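Local atomic coordinates of forkhead-associated 1 (PDB entry 6C4U), a protein that binds phosphothreonine peptides, as a yeast forkhead-associated domain engineered to recognise a phosphorylated segment of the human transcription factor c-Myc. Residues F[38-43]-F[61-66]. Numbering follows the deposited sequence.
Sequences WTFGRN and FQILLG
Trp38 to Phe40 and Phe61 to Ile63 zip together as antiparallel neighbours in one sheet of the FHA beta-sandwich. Four backbone hydrogen bonds join two hydrogen-bonded pairs, Trp38 with Ile63 and Phe40 with Phe61. Trp38 N gives an almost straight bond to Ile63 O (3.0 Å, 175° at the hydrogen), and Ile63 N returns one to Trp38 O; Phe40 and Phe61 exchange the other two bonds, that from Phe40 N to Phe61 O more bent. Trp38 O also takes a CA-H...O contact from Gln62 CA at 3.2 Å.

On the face bearing Trp38, Phe40, Phe61 and Ile63, where Phe40 and Phe61 pack against Leu115 and Ile63 against Ile117 of the opposing sheet, the two phenyl rings lie nearly parallel, planes at 13°, but slid apart so that they barely overlap. Phe61 CG sits between its backbone N and carbonyl carbon (chi1 64°), and this torsion swings the ring toward strand 38-41, placing CE2 over a face of the Phe40 ring. In return, Phe40 CB makes a CH-pi contact over the Phe61 ring, 3.5 Å from its centroid. An alanine at Phe61 would probably open a gap beneath the Phe40 ring and leave that ring freer to shift. Ile63 CD1 approaches the far end of the Phe40 ring, 3.6 Å from CE1, while the Trp38 indole presents CZ3 to Leu65 CB.

Just past the end of strand 34-41, Arg42 packs on the backbone of the bound peptide, so the strand leads to the peptide-binding surface. The other face carries the non-hydrogen-bonded pair Thr39 and Gln62, which run side by side, with Thr39 CG2 3.3 Å from Gln62 OE1.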
ATOM      1  N   TRP F  38      -5.688   4.312   0.129  1.00 82.12           N
ATOM      2  CA  TRP F  38      -5.990   2.893   0.205  1.00 78.84           C
ATOM      3  C   TRP F  38      -5.293   2.325   1.416  1.00 81.76           C
ATOM      4  O   TRP F  38      -4.142   2.658   1.668  1.00 76.18           O
ATOM      5  CB  TRP F  38      -5.470   2.195  -1.034  1.00 71.32           C
ATOM      6  CG  TRP F  38      -6.128   2.641  -2.284  1.00 66.52           C
ATOM      7  CD1 TRP F  38      -7.317   2.195  -2.799  1.00 66.54           C
ATOM      8  CD2 TRP F  38      -5.642   3.628  -3.183  1.00 57.70           C
ATOM      9  NE1 TRP F  38      -7.573   2.818  -3.971  1.00 69.03           N
ATOM     10  CE2 TRP F  38      -6.576   3.723  -4.225  1.00 59.51           C
ATOM     11  CE3 TRP F  38      -4.545   4.470  -3.191  1.00 58.53           C
ATOM     12  CZ2 TRP F  38      -6.406   4.592  -5.306  1.00 60.45           C
ATOM     13  CZ3 TRP F  38      -4.386   5.351  -4.269  1.00 61.62           C
ATOM     14  CH2 TRP F  38      -5.322   5.388  -5.320  1.00 61.07           C
ATOM     15  N   THR F  39      -5.979   1.461   2.159  1.00 84.91           N
ATOM     16  CA  THR F  39      -5.391   0.836   3.339  1.00 89.86           C
ATOM     17  C   THR F  39      -5.231  -0.660   3.152  1.00 84.19           C
ATOM     18  O   THR F  39      -6.029  -1.304   2.487  1.00 82.95           O
ATOM     19  CB  THR F  39      -6.241   1.063   4.598  1.00 96.85           C
ATOM     20  OG1 THR F  39      -7.535   0.475   4.412  1.00 95.44           O
ATOM     21  CG2 THR F  39      -6.409   2.537   4.865  1.00 94.86           C
ATOM     22  N   PHE F  40      -4.205  -1.188   3.801  1.00 78.27           N
ATOM     23  CA  PHE F  40      -3.766  -2.552   3.672  1.00 78.34           C
ATOM     24  C   PHE F  40      -3.694  -3.081   5.095  1.00 82.44           C
ATOM     25  O   PHE F  40      -3.020  -2.484   5.933  1.00 85.70           O
ATOM     26  CB  PHE F  40      -2.366  -2.570   3.035  1.00 83.32           C
ATOM     27  CG  PHE F  40      -2.349  -2.194   1.591  1.00 77.97           C
ATOM     28  CD1 PHE F  40      -2.516  -0.876   1.198  1.00 81.27           C
ATOM     29  CD2 PHE F  40      -2.127  -3.158   0.607  1.00 79.19           C
ATOM     30  CE1 PHE F  40      -2.534  -0.532  -0.136  1.00 83.96           C
ATOM     31  CE2 PHE F  40      -2.135  -2.803  -0.731  1.00 86.81           C
ATOM     32  CZ  PHE F  40      -2.341  -1.495  -1.096  1.00 85.50           C
ATOM     33  N   GLY F  41      -4.372  -4.185   5.385  1.00 84.65           N
ATOM     34  CA  GLY F  41      -4.286  -4.750   6.730  1.00 88.69           C
ATOM     35  C   GLY F  41      -4.996  -6.065   6.971  1.00 95.23           C
ATOM     36  O   GLY F  41      -5.634  -6.625   6.066  1.00 87.13           O
ATOM     37  N   ARG F  42      -4.863  -6.551   8.205  1.00105.48           N
ATOM     38  CA  ARG F  42      -5.519  -7.783   8.640  1.00109.67           C
ATOM     39  C   ARG F  42      -7.048  -7.661   8.644  1.00110.50           C
ATOM     40  O   ARG F  42      -7.754  -8.647   8.434  1.00128.57           O
ATOM     41  CB  ARG F  42      -4.998  -8.202  10.027  1.00110.43           C
ATOM     42  CG  ARG F  42      -5.827  -9.267  10.733  1.00119.99           C
ATOM     43  CD  ARG F  42      -5.049  -9.997  11.808  1.00128.49           C
ATOM     44  NE  ARG F  42      -4.369  -9.102  12.749  1.00132.84           N
ATOM     45  CZ  ARG F  42      -4.920  -8.547  13.828  1.00137.90           C
ATOM     46  NH1 ARG F  42      -6.200  -8.756  14.155  1.00140.36           N
ATOM     47  NH2 ARG F  42      -4.177  -7.748  14.600  1.00123.62           N
ATOM     48  N   ASN F  43      -7.548  -6.453   8.899  1.00 97.76           N
ATOM     49  CA  ASN F  43      -8.977  -6.216   8.979  1.00 97.33           C
ATOM     50  C   ASN F  43      -9.497  -6.182   7.549  1.00 93.48           C
ATOM     51  O   ASN F  43      -9.062  -5.335   6.761  1.00114.13           O
ATOM     52  CB  ASN F  43      -9.250  -4.878   9.680  1.00116.00           C
ATOM     53  CG  ASN F  43     -10.739  -4.601   9.894  1.00118.66           C
ATOM     54  OD1 ASN F  43     -11.595  -4.960   9.088  1.00110.32           O
ATOM     55  ND2 ASN F  43     -11.043  -3.962  11.008  1.00122.50           N
ATOM     56  N   PHE F  61      -0.644  -0.519   6.716  1.00 70.45           N
ATOM     57  CA  PHE F  61      -0.061   0.620   5.995  1.00 70.43           C
ATOM     58  C   PHE F  61      -1.077   1.190   5.028  1.00 67.20           C
ATOM     59  O   PHE F  61      -2.084   0.549   4.744  1.00 64.15           O
ATOM     60  CB  PHE F  61       1.278   0.253   5.307  1.00 74.79           C
ATOM     61  CG  PHE F  61       1.162  -0.783   4.213  1.00 79.37           C
ATOM     62  CD1 PHE F  61       1.271  -2.143   4.515  1.00 87.67           C
ATOM     63  CD2 PHE F  61       0.975  -0.416   2.880  1.00 74.53           C
ATOM     64  CE1 PHE F  61       1.139  -3.104   3.527  1.00 88.83           C
ATOM     65  CE2 PHE F  61       0.865  -1.381   1.883  1.00 73.30           C
ATOM     66  CZ  PHE F  61       0.946  -2.711   2.207  1.00 74.95           C
ATOM     67  N   GLN F  62      -0.824   2.412   4.572  1.00 61.04           N
ATOM     68  CA  GLN F  62      -1.683   3.060   3.607  1.00 65.12           C
ATOM     69  C   GLN F  62      -0.844   3.491   2.440  1.00 70.64           C
ATOM     70  O   GLN F  62       0.365   3.740   2.583  1.00 61.53           O
ATOM     71  CB  GLN F  62      -2.343   4.318   4.199  1.00 74.94           C
ATOM     72  CG  GLN F  62      -2.867   4.168   5.616  1.00 75.64           C
ATOM     73  CD  GLN F  62      -3.709   5.306   6.075  1.00 73.59           C
ATOM     74  OE1 GLN F  62      -4.922   5.207   6.050  1.00 74.26           O
ATOM     75  NE2 GLN F  62      -3.070   6.348   6.581  1.00 88.49           N
ATOM     76  N   ILE F  63      -1.489   3.592   1.286  1.00 76.54           N
ATOM     77  CA  ILE F  63      -0.880   4.167   0.105  1.00 75.30           C
ATOM     78  C   ILE F  63      -1.711   5.383  -0.237  1.00 74.06           C
ATOM     79  O   ILE F  63      -2.934   5.315  -0.268  1.00 67.97           O
ATOM     80  CB  ILE F  63      -0.793   3.143  -1.048  1.00 80.34           C
ATOM     81  CG1 ILE F  63       0.217   2.057  -0.658  1.00 81.27           C
ATOM     82  CG2 ILE F  63      -0.390   3.821  -2.353  1.00 79.43           C
ATOM     83  CD1 ILE F  63       0.354   0.922  -1.632  1.00 82.10           C
ATOM     84  N   LEU F  64      -1.040   6.501  -0.454  1.00 80.66           N
ATOM     85  CA  LEU F  64      -1.710   7.770  -0.679  1.00 78.28           C
ATOM     86  C   LEU F  64      -1.446   8.241  -2.091  1.00 78.02           C
ATOM     87  O   LEU F  64      -0.306   8.230  -2.543  1.00 81.84           O
ATOM     88  CB  LEU F  64      -1.176   8.817   0.285  1.00 76.80           C
ATOM     89  CG  LEU F  64      -1.638   8.788   1.725  1.00 72.55           C
ATOM     90  CD1 LEU F  64      -1.442   7.462   2.430  1.00 72.64           C
ATOM     91  CD2 LEU F  64      -0.916   9.937   2.424  1.00 74.63           C
ATOM     92  N   LEU F  65      -2.493   8.688  -2.762  1.00 79.16           N
ATOM     93  CA  LEU F  65      -2.343   9.331  -4.061  1.00 83.89           C
ATOM     94  C   LEU F  65      -2.157  10.825  -3.850  1.00 84.36           C
ATOM     95  O   LEU F  65      -3.069  11.496  -3.415  1.00 78.40           O
ATOM     96  CB  LEU F  65      -3.556   9.069  -4.960  1.00 77.15           C
ATOM     97  CG  LEU F  65      -3.537   9.744  -6.334  1.00 74.38           C
ATOM     98  CD1 LEU F  65      -2.288   9.461  -7.138  1.00 71.06           C
ATOM     99  CD2 LEU F  65      -4.714   9.274  -7.164  1.00 83.27           C
ATOM    100  N   GLY F  66      -0.967  11.324  -4.163  1.00 91.49           N
ATOM    101  CA  GLY F  66      -0.626  12.748  -4.099  1.00 97.55           C
ATOM    102  C   GLY F  66      -1.226  13.588  -5.214  1.00104.12           C
ATOM    103  O   GLY F  66      -1.764  13.063  -6.186  1.00116.81           O
TER